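Local coordinates for protein H127A/Y244A mutant of alginate lyase AlyC3 in complex with dimannuronate (Psychromonas sp., PDB 7C8F) that binds alginate fragments such as dimannuronate, as a double mutant of a PL7 lyase that probably cleaves alginate by beta-elimination, at residues V23-E35 with Y43-Y57. Numbering follows the deposited sequence.
Sequences VLTESELQISDAE and YFALDGNFTGIVNQY. With MLI (malonate ion), chain F.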
loop_
_atom_site.group_PDB
_atom_site.type_symbol
_atom_site.label_atom_id
_atom_site.label_comp_id
_atom_site.label_asym_id
_atom_site.label_seq_id
_atom_site.Cartn_x
_atom_site.Cartn_y
_atom_site.Cartn_z
ATOM N N VAL B 23 6.904 -17.516 23.702
ATOM C CA VAL B 23 6.301 -17.396 22.376
ATOM C C VAL B 23 4.829 -17.782 22.423
ATOM O O VAL B 23 3.998 -17.185 21.737
ATOM C CB VAL B 23 7.088 -18.178 21.299
ATOM C CG1 VAL B 23 6.972 -19.682 21.507
ATOM C CG2 VAL B 23 6.598 -17.774 19.897
ATOM N N LEU B 24 4.479 -18.781 23.234
ATOM C CA LEU B 24 3.076 -19.163 23.319
ATOM C C LEU B 24 2.215 -18.026 23.877
ATOM O O LEU B 24 1.127 -17.764 23.358
ATOM C CB LEU B 24 2.917 -20.444 24.144
ATOM C CG LEU B 24 3.629 -21.651 23.510
ATOM C CD1 LEU B 24 3.436 -22.866 24.435
ATOM C CD2 LEU B 24 3.081 -21.940 22.138
ATOM N N THR B 25 2.670 -17.312 24.885
ATOM C CA THR B 25 1.862 -16.217 25.432
ATOM C C THR B 25 1.667 -15.079 24.460
ATOM O O THR B 25 0.788 -14.317 24.581
ATOM C CB THR B 25 2.444 -15.620 26.729
ATOM O OG1 THR B 25 3.744 -15.094 26.514
ATOM C CG2 THR B 25 2.488 -16.652 27.815
ATOM N N GLU B 26 2.528 -15.027 23.477
ATOM C CA GLU B 26 2.488 -13.995 22.456
ATOM C C GLU B 26 1.726 -14.399 21.202
ATOM O O GLU B 26 1.665 -13.670 20.268
ATOM C CB GLU B 26 3.923 -13.649 22.049
ATOM C CG GLU B 26 4.754 -12.920 23.110
ATOM C CD GLU B 26 4.333 -11.491 23.288
ATOM O OE1 GLU B 26 4.214 -10.804 22.296
ATOM O OE2 GLU B 26 4.113 -11.060 24.409
ATOM N N SER B 27 1.149 -15.579 21.240
ATOM C CA SER B 27 0.499 -16.149 20.087
ATOM C C SER B 27 -0.830 -16.829 20.300
ATOM O O SER B 27 -1.321 -16.907 21.381
ATOM C CB SER B 27 1.413 -17.247 19.497
ATOM O OG SER B 27 2.737 -16.846 19.331
ATOM N N GLU B 28 -1.377 -17.316 19.201
ATOM C CA GLU B 28 -2.555 -18.157 19.184
ATOM C C GLU B 28 -2.234 -19.371 18.323
ATOM O O GLU B 28 -1.289 -19.337 17.633
ATOM C CB GLU B 28 -3.822 -17.453 18.704
ATOM C CG GLU B 28 -3.795 -16.960 17.280
ATOM C CD GLU B 28 -5.023 -16.150 16.953
ATOM O OE1 GLU B 28 -5.372 -15.284 17.738
ATOM O OE2 GLU B 28 -5.603 -16.419 15.920
ATOM N N LEU B 29 -3.039 -20.416 18.402
ATOM C CA LEU B 29 -2.873 -21.619 17.597
ATOM C C LEU B 29 -3.924 -21.612 16.499
ATOM O O LEU B 29 -5.116 -21.442 16.776
ATOM C CB LEU B 29 -3.033 -22.880 18.454
ATOM C CG LEU B 29 -2.850 -24.198 17.698
ATOM C CD1 LEU B 29 -1.401 -24.377 17.220
ATOM C CD2 LEU B 29 -3.273 -25.378 18.573
ATOM N N GLN B 30 -3.478 -21.744 15.254
ATOM C CA GLN B 30 -4.356 -21.800 14.090
ATOM C C GLN B 30 -4.135 -23.168 13.470
ATOM O O GLN B 30 -3.066 -23.442 12.913
ATOM C CB GLN B 30 -4.031 -20.668 13.106
ATOM C CG GLN B 30 -4.129 -19.284 13.759
ATOM C CD GLN B 30 -3.975 -18.116 12.794
ATOM O OE1 GLN B 30 -3.499 -18.270 11.663
ATOM N NE2 GLN B 30 -4.382 -16.932 13.251
ATOM N N ILE B 31 -5.100 -24.045 13.652
ATOM C CA ILE B 31 -4.959 -25.421 13.252
ATOM C C ILE B 31 -6.171 -25.996 12.551
ATOM O O ILE B 31 -7.255 -25.782 12.945
ATOM C CB ILE B 31 -4.603 -26.254 14.502
ATOM C CG1 ILE B 31 -4.339 -27.714 14.190
ATOM C CG2 ILE B 31 -5.650 -26.104 15.577
ATOM C CD1 ILE B 31 -3.769 -28.448 15.348
ATOM N N SER B 32 -5.919 -26.723 11.491
ATOM C CA SER B 32 -6.953 -27.358 10.744
ATOM C C SER B 32 -7.422 -28.628 11.439
ATOM O O SER B 32 -6.702 -29.248 12.135
ATOM C CB SER B 32 -6.367 -27.782 9.403
ATOM O OG SER B 32 -5.986 -26.707 8.621
ATOM N N ASP B 33 -8.670 -28.968 11.192
ATOM C CA ASP B 33 -9.250 -30.224 11.605
ATOM C C ASP B 33 -8.834 -31.066 10.388
ATOM O O ASP B 33 -9.259 -30.829 9.322
ATOM C CB ASP B 33 -10.760 -30.100 11.718
ATOM C CG ASP B 33 -11.468 -31.432 11.887
ATOM O OD1 ASP B 33 -10.869 -32.469 11.823
ATOM O OD2 ASP B 33 -12.662 -31.367 12.060
ATOM N N ALA B 34 -7.952 -32.011 10.619
ATOM C CA ALA B 34 -7.424 -32.817 9.523
ATOM C C ALA B 34 -8.534 -33.510 8.744
ATOM O O ALA B 34 -8.384 -33.757 7.544
ATOM C CB ALA B 34 -6.411 -33.834 10.051
ATOM N N GLU B 35 -9.657 -33.816 9.397
ATOM C CA GLU B 35 -10.768 -34.497 8.746
ATOM C C GLU B 35 -11.995 -33.604 8.580
ATOM O O GLU B 35 -13.104 -34.098 8.360
ATOM C CB GLU B 35 -11.069 -35.823 9.444
ATOM C CG GLU B 35 -9.927 -36.803 9.208
ATOM C CD GLU B 35 -10.072 -38.100 9.948
ATOM O OE1 GLU B 35 -11.129 -38.307 10.571
ATOM O OE2 GLU B 35 -9.122 -38.912 9.902
ATOM N N TYR B 43 -9.223 -21.923 15.710
ATOM C CA TYR B 43 -8.401 -21.060 16.502
ATOM C C TYR B 43 -8.482 -21.385 17.964
ATOM O O TYR B 43 -9.534 -21.602 18.465
ATOM C CB TYR B 43 -8.851 -19.616 16.255
ATOM C CG TYR B 43 -8.858 -19.211 14.812
ATOM C CD1 TYR B 43 -9.904 -19.521 13.970
ATOM C CD2 TYR B 43 -7.816 -18.510 14.293
ATOM C CE1 TYR B 43 -9.879 -19.129 12.666
ATOM C CE2 TYR B 43 -7.788 -18.117 13.001
ATOM C CZ TYR B 43 -8.823 -18.436 12.186
ATOM O OH TYR B 43 -8.734 -18.049 10.908
ATOM N N PHE B 44 -7.350 -21.396 18.639
ATOM C CA PHE B 44 -7.266 -21.659 20.070
ATOM C C PHE B 44 -6.256 -20.707 20.686
ATOM O O PHE B 44 -5.409 -20.136 19.992
ATOM C CB PHE B 44 -6.888 -23.111 20.357
ATOM C CG PHE B 44 -7.824 -24.103 19.728
ATOM C CD1 PHE B 44 -9.046 -24.394 20.319
ATOM C CD2 PHE B 44 -7.500 -24.724 18.535
ATOM C CE1 PHE B 44 -9.918 -25.298 19.735
ATOM C CE2 PHE B 44 -8.365 -25.633 17.946
ATOM C CZ PHE B 44 -9.577 -25.917 18.548
ATOM N N ALA B 45 -6.351 -20.536 22.002
ATOM C CA ALA B 45 -5.462 -19.630 22.716
ATOM C C ALA B 45 -5.484 -18.227 22.113
ATOM O O ALA B 45 -4.449 -17.575 21.949
ATOM C CB ALA B 45 -4.043 -20.191 22.803
ATOM N N LEU B 46 -6.692 -17.749 21.789
ATOM C CA LEU B 46 -6.837 -16.414 21.221
ATOM C C LEU B 46 -6.225 -15.351 22.121
ATOM O O LEU B 46 -5.804 -14.293 21.641
ATOM C CB LEU B 46 -8.314 -16.104 20.966
ATOM C CG LEU B 46 -9.023 -17.004 19.956
ATOM C CD1 LEU B 46 -10.518 -16.726 19.977
ATOM C CD2 LEU B 46 -8.456 -16.777 18.568
ATOM N N ASP B 47 -6.189 -15.609 23.428
ATOM C CA ASP B 47 -5.611 -14.711 24.415
ATOM C C ASP B 47 -4.176 -15.060 24.788
ATOM O O ASP B 47 -3.632 -14.474 25.729
ATOM C CB ASP B 47 -6.489 -14.684 25.676
ATOM C CG ASP B 47 -6.601 -16.051 26.368
ATOM O OD1 ASP B 47 -6.137 -17.082 25.826
ATOM O OD2 ASP B 47 -7.184 -16.098 27.474
ATOM N N GLY B 48 -3.541 -15.996 24.085
ATOM C CA GLY B 48 -2.193 -16.364 24.450
ATOM C C GLY B 48 -2.086 -17.353 25.588
ATOM O O GLY B 48 -0.969 -17.647 26.027
ATOM N N ASN B 49 -3.205 -17.874 26.086
ATOM C CA ASN B 49 -3.154 -18.851 27.167
ATOM C C ASN B 49 -3.268 -20.238 26.564
ATOM O O ASN B 49 -4.354 -20.678 26.172
ATOM C CB ASN B 49 -4.227 -18.609 28.219
ATOM C CG ASN B 49 -3.945 -19.386 29.472
ATOM O OD1 ASN B 49 -3.168 -20.346 29.447
ATOM N ND2 ASN B 49 -4.548 -18.982 30.580
ATOM N N PHE B 50 -2.130 -20.926 26.508
ATOM C CA PHE B 50 -2.039 -22.279 25.992
ATOM C C PHE B 50 -2.230 -23.347 27.064
ATOM O O PHE B 50 -2.076 -24.533 26.757
ATOM C CB PHE B 50 -0.696 -22.479 25.274
ATOM C CG PHE B 50 -0.696 -22.011 23.833
ATOM C CD1 PHE B 50 -0.646 -20.651 23.516
ATOM C CD2 PHE B 50 -0.741 -22.934 22.803
ATOM C CE1 PHE B 50 -0.639 -20.221 22.191
ATOM C CE2 PHE B 50 -0.735 -22.527 21.484
ATOM C CZ PHE B 50 -0.681 -21.166 21.172
ATOM N N THR B 51 -2.589 -22.965 28.294
ATOM C CA THR B 51 -2.795 -23.961 29.341
ATOM C C THR B 51 -3.825 -24.982 28.879
ATOM O O THR B 51 -4.925 -24.620 28.449
ATOM C CB THR B 51 -3.281 -23.265 30.614
ATOM O OG1 THR B 51 -2.244 -22.410 31.121
ATOM C CG2 THR B 51 -3.661 -24.317 31.686
ATOM N N GLY B 52 -3.454 -26.265 28.935
ATOM C CA GLY B 52 -4.336 -27.339 28.525
ATOM C C GLY B 52 -4.382 -27.643 27.039
ATOM O O GLY B 52 -5.049 -28.609 26.644
ATOM N N ILE B 53 -3.708 -26.865 26.196
ATOM C CA ILE B 53 -3.787 -27.032 24.748
ATOM C C ILE B 53 -2.748 -28.064 24.325
ATOM O O ILE B 53 -1.547 -27.780 24.341
ATOM C CB ILE B 53 -3.568 -25.700 24.022
ATOM C CG1 ILE B 53 -4.614 -24.674 24.466
ATOM C CG2 ILE B 53 -3.595 -25.904 22.508
ATOM C CD1 ILE B 53 -6.034 -25.065 24.143
ATOM N N VAL B 54 -3.209 -29.251 23.939
ATOM C CA VAL B 54 -2.327 -30.347 23.533
ATOM C C VAL B 54 -3.160 -31.351 22.750
ATOM O O VAL B 54 -4.336 -31.563 23.049
ATOM C CB VAL B 54 -1.651 -31.005 24.762
ATOM C CG1 VAL B 54 -2.709 -31.552 25.728
ATOM C CG2 VAL B 54 -0.692 -32.125 24.343
ATOM N N ASN B 55 -2.552 -31.960 21.736
ATOM C CA ASN B 55 -3.190 -33.089 21.064
ATOM C C ASN B 55 -2.151 -33.821 20.223
ATOM O O ASN B 55 -0.956 -33.515 20.272
ATOM C CB ASN B 55 -4.441 -32.704 20.275
ATOM C CG ASN B 55 -4.143 -31.819 19.086
ATOM O OD1 ASN B 55 -3.031 -31.803 18.564
ATOM N ND2 ASN B 55 -5.150 -31.090 18.637
ATOM N N GLN B 56 -2.624 -34.830 19.483
ATOM C CA GLN B 56 -1.745 -35.689 18.696
ATOM C C GLN B 56 -0.962 -34.917 17.646
ATOM O O GLN B 56 0.087 -35.394 17.208
ATOM C CB GLN B 56 -2.569 -36.773 17.997
ATOM C CG GLN B 56 -3.810 -36.232 17.298
ATOM C CD GLN B 56 -4.606 -37.304 16.576
ATOM O OE1 GLN B 56 -4.040 -38.220 15.976
ATOM N NE2 GLN B 56 -5.929 -37.195 16.631
ATOM N N TYR B 57 -1.447 -33.747 17.230
ATOM C CA TYR B 57 -0.784 -32.963 16.193
ATOM C C TYR B 57 -0.004 -31.772 16.745
ATOM O O TYR B 57 0.717 -31.120 15.981
ATOM C CB TYR B 57 -1.806 -32.439 15.173
ATOM C CG TYR B 57 -2.552 -33.509 14.401
ATOM C CD1 TYR B 57 -1.906 -34.301 13.463
ATOM C CD2 TYR B 57 -3.911 -33.714 14.606
ATOM C CE1 TYR B 57 -2.591 -35.274 12.753
ATOM C CE2 TYR B 57 -4.604 -34.684 13.902
ATOM C CZ TYR B 57 -3.940 -35.460 12.976
ATOM O OH TYR B 57 -4.628 -36.425 12.273
HETATM C C1 MLI F . -5.522 -14.455 9.824
HETATM C C2 MLI F . -6.539 -15.387 10.418
HETATM C C3 MLI F . -4.663 -13.835 10.882
HETATM O O6 MLI F . -6.551 -16.540 10.037
HETATM O O7 MLI F . -7.330 -15.010 11.254
HETATM O O8 MLI F . -4.048 -14.558 11.630
HETATM O O9 MLI F . -4.656 -12.655 10.909
HETATM O O HOH W 1 -0.842 -13.477 26.741
#
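Leu24 lays its CD2 methyl over one face of the Phe50 ring, 3.8 Å from the centroid and 6° off the ring normal, a CH-pi contact; CB of Ala45 meets the opposite face, nearer the rim. Leu29 CB adds an apolar contact to Phe50 CE2 at 3.8 Å. Beside this cluster Ile31 CG2 reaches the edge of the Phe44 ring, 3.6 Å from CE2. On the other sheet face, Gln30 runs extended beyond CG (chi2 -173°), which carries its amide, turned 80° from the Tyr43 ring, out to the malonate. NE2 of Gln30 donates almost straight through one N-H to Glu28 OE2 at 3.0 Å and through the other to malonate O8 at 2.9 Å, while Tyr43 OH donates to malonate O6. A leucine in place of Gln30 would probably leave Glu28 OE2 and malonate O8 without this shared donor. Glu28 OE1 is hydrogen-bonded to His83 NE2, and Arg81 and Lys128 also hydrogen-bond to the malonate, probably a crystallisation component. Paired backbone bonds, Leu29 N to Phe44 O and Phe44 N to Leu29 O, both 2.9 Å, set the antiparallel register. Strands 27-31 and 42-44 thus form a beta hairpin that strand 77-82 continues, at the margin of a sheet in the beta-jelly-roll fold of PL7 lyases.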